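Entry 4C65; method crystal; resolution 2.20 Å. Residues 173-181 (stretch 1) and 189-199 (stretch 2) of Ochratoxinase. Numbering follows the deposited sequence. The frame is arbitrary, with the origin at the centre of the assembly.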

# COMPACT_ATOMS: atom_id res chain seq x y z
N TYR A 173 8.96 11.89 -5.31
CA TYR A 173 10.41 12.16 -5.18
C TYR A 173 11.03 11.31 -4.07
O TYR A 173 11.81 11.79 -3.26
N TRP A 174 10.63 10.05 -4.05
CA TRP A 174 11.14 9.07 -3.09
C TRP A 174 12.64 8.96 -3.27
O TRP A 174 13.13 9.00 -4.40
N GLY A 175 13.37 8.87 -2.17
CA GLY A 175 14.81 8.74 -2.21
C GLY A 175 15.56 10.04 -2.50
O GLY A 175 16.77 10.00 -2.73
N ALA A 176 14.86 11.19 -2.46
CA ALA A 176 15.52 12.47 -2.75
C ALA A 176 15.17 13.58 -1.78
O ALA A 176 14.66 14.63 -2.15
N GLY A 177 15.47 13.35 -0.51
CA GLY A 177 15.29 14.35 0.54
C GLY A 177 16.60 14.72 1.20
O GLY A 177 17.66 14.29 0.78
N PRO A 178 16.53 15.49 2.28
CA PRO A 178 17.73 15.89 2.98
C PRO A 178 18.32 14.79 3.84
O PRO A 178 19.46 14.88 4.26
N LEU A 179 17.53 13.78 4.08
CA LEU A 179 17.91 12.72 4.94
C LEU A 179 17.46 11.37 4.46
O LEU A 179 16.45 11.22 3.79
N CYS A 180 18.26 10.37 4.81
CA CYS A 180 17.97 9.02 4.41
C CYS A 180 18.17 8.11 5.61
O CYS A 180 19.27 8.03 6.15
N ILE A 181 17.11 7.40 6.00
CA ILE A 181 17.17 6.44 7.09
C ILE A 181 17.30 5.03 6.53
O ILE A 181 16.50 4.59 5.69
N ARG A 189 23.13 -0.29 1.48
CA ARG A 189 23.59 -0.32 0.11
C ARG A 189 22.71 0.56 -0.74
O ARG A 189 23.20 1.37 -1.50
N ARG A 190 21.40 0.38 -0.63
CA ARG A 190 20.50 1.21 -1.41
C ARG A 190 20.64 2.68 -1.02
O ARG A 190 20.67 3.56 -1.90
N ALA A 191 20.79 2.95 0.27
CA ALA A 191 20.92 4.31 0.74
C ALA A 191 22.03 5.05 0.05
O ALA A 191 21.82 6.17 -0.42
N VAL A 192 23.22 4.45 -0.02
CA VAL A 192 24.35 5.09 -0.70
C VAL A 192 24.02 5.26 -2.19
O VAL A 192 24.22 6.32 -2.76
N ARG A 193 23.49 4.19 -2.80
CA ARG A 193 23.20 4.20 -4.22
C ARG A 193 22.17 5.28 -4.59
O ARG A 193 22.30 5.93 -5.61
N LEU A 194 21.19 5.50 -3.73
CA LEU A 194 20.20 6.53 -4.00
C LEU A 194 20.80 7.94 -4.00
O LEU A 194 20.32 8.83 -4.70
N GLN A 195 21.88 8.16 -3.25
CA GLN A 195 22.52 9.48 -3.30
C GLN A 195 23.34 9.61 -4.57
O GLN A 195 23.28 10.64 -5.25
N ILE A 196 24.09 8.58 -4.91
CA ILE A 196 24.85 8.59 -6.17
C ILE A 196 23.87 8.84 -7.33
O ILE A 196 24.19 9.59 -8.25
N ARG A 197 22.71 8.21 -7.25
CA ARG A 197 21.65 8.39 -8.26
C ARG A 197 21.33 9.85 -8.54
O ARG A 197 21.14 10.21 -9.70
N ARG A 198 21.30 10.68 -7.48
CA ARG A 198 20.99 12.13 -7.60
C ARG A 198 22.22 12.92 -8.02
O ARG A 198 22.12 14.10 -8.31
N GLY A 199 23.38 12.27 -8.12
CA GLY A 199 24.61 12.96 -8.51
C GLY A 199 25.54 13.29 -7.35
O GLY A 199 26.45 14.12 -7.50

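The firmest direct tie between the stretches is the guanidinium of Arg 198 on the carbonyl of Gly 177. Arg 198 NH1 donates to Gly 177 O at 2.8 Å with an N-H...O angle of 159°, while Arg 198 NH2 reaches the same Gly 177 O at 3.3 Å and 135°, a weak bond. The oxygen lies at the edge of the guanidinium, near its plane. Ala 176 CA sits over one face of the group, 3.5 Å from Arg 198 NH1. Arg 198 points toward the loop with chi1 at 2° and chi3 at -14°, both between wells, and chi2 t; Arg 198 NH1 also makes a weak bond to Gln 195 OE1 at 3.0 Å.

Two waters extend the polar contact through Gly 175 O. Water 1 donates to Gly 175 O and to Leu 194 O, its oxygen 2.6 Å from each. The oxygen of water 2 is 2.8 Å from Gly 175 O, to which it donates weakly, and 2.7 Å from Gln 195 NE2, whose hydrogen it accepts. Gln 195 (chi1 m, chi2 -32°) starts sideways, but its end comes nearer the other stretch; Gln 195 NE2 also donates to Ala 191 O at 3.0 Å, within its own helix.

Cys 180, chi1 t, points toward the helix and sets SG 3.7 Å from Ala 191 CB; its CB lies 3.8 Å from Gln 195 NE2. Leu 194 (m, t) points toward the loop, with CD2 4.0 Å from Trp 174 CZ3. Trp 174, chi1 t, leaves its backbone sideways, yet its ring reaches the helix: CH2 is 4.2 Å from Arg 190 CD, which lies at the ring edge. At Gly 175, an ideal CB would fall 3.0 Å from Leu 194 CD2, so the bare backbone suits this close approach.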

# COMPACT_ATOMS: atom_id res chain seq x y z
CB TYR A 173 10.66 13.68 -5.02
CG TYR A 173 9.99 14.44 -6.15
CD1 TYR A 173 10.51 14.39 -7.44
CD2 TYR A 173 8.82 15.17 -5.94
CE1 TYR A 173 9.89 15.05 -8.48
CE2 TYR A 173 8.19 15.85 -6.98
CZ TYR A 173 8.71 15.77 -8.25
OH TYR A 173 8.10 16.42 -9.32
CB TRP A 174 10.46 7.72 -3.35
CG TRP A 174 10.88 6.57 -2.48
CD1 TRP A 174 10.41 6.28 -1.23
CD2 TRP A 174 11.83 5.56 -2.80
NE1 TRP A 174 11.01 5.15 -0.76
CE2 TRP A 174 11.88 4.68 -1.70
CE3 TRP A 174 12.61 5.30 -3.91
CZ2 TRP A 174 12.68 3.57 -1.70
CZ3 TRP A 174 13.42 4.19 -3.90
CH2 TRP A 174 13.45 3.34 -2.79
CB ALA A 176 15.22 12.89 -4.16
CB PRO A 178 17.28 17.06 3.84
CG PRO A 178 15.82 16.96 3.96
CD PRO A 178 15.31 16.10 2.84
CB LEU A 179 17.35 13.04 6.32
CG LEU A 179 17.19 11.80 7.22
CD1 LEU A 179 18.51 11.63 7.98
CD2 LEU A 179 15.97 11.85 8.15
CB CYS A 180 18.87 8.62 3.25
SG CYS A 180 18.56 6.96 2.65
CB ILE A 181 15.89 6.49 7.96
CG1 ILE A 181 15.54 7.91 8.41
CG2 ILE A 181 15.98 5.46 9.05
CD1 ILE A 181 16.23 8.46 9.57
CB ARG A 189 23.62 -1.72 -0.47
CG ARG A 189 24.74 -2.61 0.08
CD ARG A 189 24.83 -3.87 -0.76
NE ARG A 189 25.62 -4.90 -0.12
CZ ARG A 189 26.94 -4.94 -0.12
NH1 ARG A 189 27.66 -3.97 -0.68
NH2 ARG A 189 27.55 -5.96 0.49
CB ARG A 190 19.05 0.75 -1.32
CG ARG A 190 18.12 1.73 -2.04
CD ARG A 190 16.99 1.09 -2.83
NE ARG A 190 16.21 0.18 -2.02
CZ ARG A 190 16.02 -1.11 -2.28
NH1 ARG A 190 16.57 -1.71 -3.32
NH2 ARG A 190 15.28 -1.82 -1.45
CB ALA A 191 21.14 4.34 2.24
CB VAL A 192 25.64 4.28 -0.54
CG1 VAL A 192 26.76 4.89 -1.38
CG2 VAL A 192 26.07 4.24 0.91
CB ARG A 193 22.74 2.83 -4.67
CG ARG A 193 23.86 1.81 -4.64
CD ARG A 193 23.34 0.37 -4.71
NE ARG A 193 24.45 -0.57 -4.50
CZ ARG A 193 24.37 -1.89 -4.65
NH1 ARG A 193 23.26 -2.46 -5.04
NH2 ARG A 193 25.44 -2.62 -4.44
CB LEU A 194 19.08 6.47 -2.99
CG LEU A 194 18.05 5.35 -3.13
CD1 LEU A 194 17.23 5.24 -1.86
CD2 LEU A 194 17.12 5.61 -4.30
CB GLN A 195 23.40 9.71 -2.07
CG GLN A 195 22.71 9.45 -0.74
CD GLN A 195 21.23 9.77 -0.76
OE1 GLN A 195 20.81 10.86 -1.14
NE2 GLN A 195 20.42 8.83 -0.24
CB ILE A 196 25.57 7.27 -6.44
CG1 ILE A 196 26.59 6.97 -5.34
CG2 ILE A 196 26.25 7.30 -7.79
CD1 ILE A 196 27.78 7.91 -5.31
CB ARG A 197 20.37 7.69 -7.84
CG ARG A 197 19.35 7.53 -8.95
CD ARG A 197 18.16 6.74 -8.45
NE ARG A 197 17.30 6.37 -9.54
CZ ARG A 197 16.48 7.19 -10.17
NH1 ARG A 197 16.27 8.43 -9.77
NH2 ARG A 197 15.83 6.72 -11.20
CB ARG A 198 20.23 12.74 -6.35
CG ARG A 198 20.03 11.71 -5.31
CD ARG A 198 19.30 12.15 -4.11
NE ARG A 198 19.03 13.53 -3.78
CZ ARG A 198 18.76 13.92 -2.55
NH1 ARG A 198 18.74 13.05 -1.54
NH2 ARG A 198 18.49 15.19 -2.29
O HOH W 1 17.75 8.88 -4.91
O HOH W 2 17.75 9.17 -0.26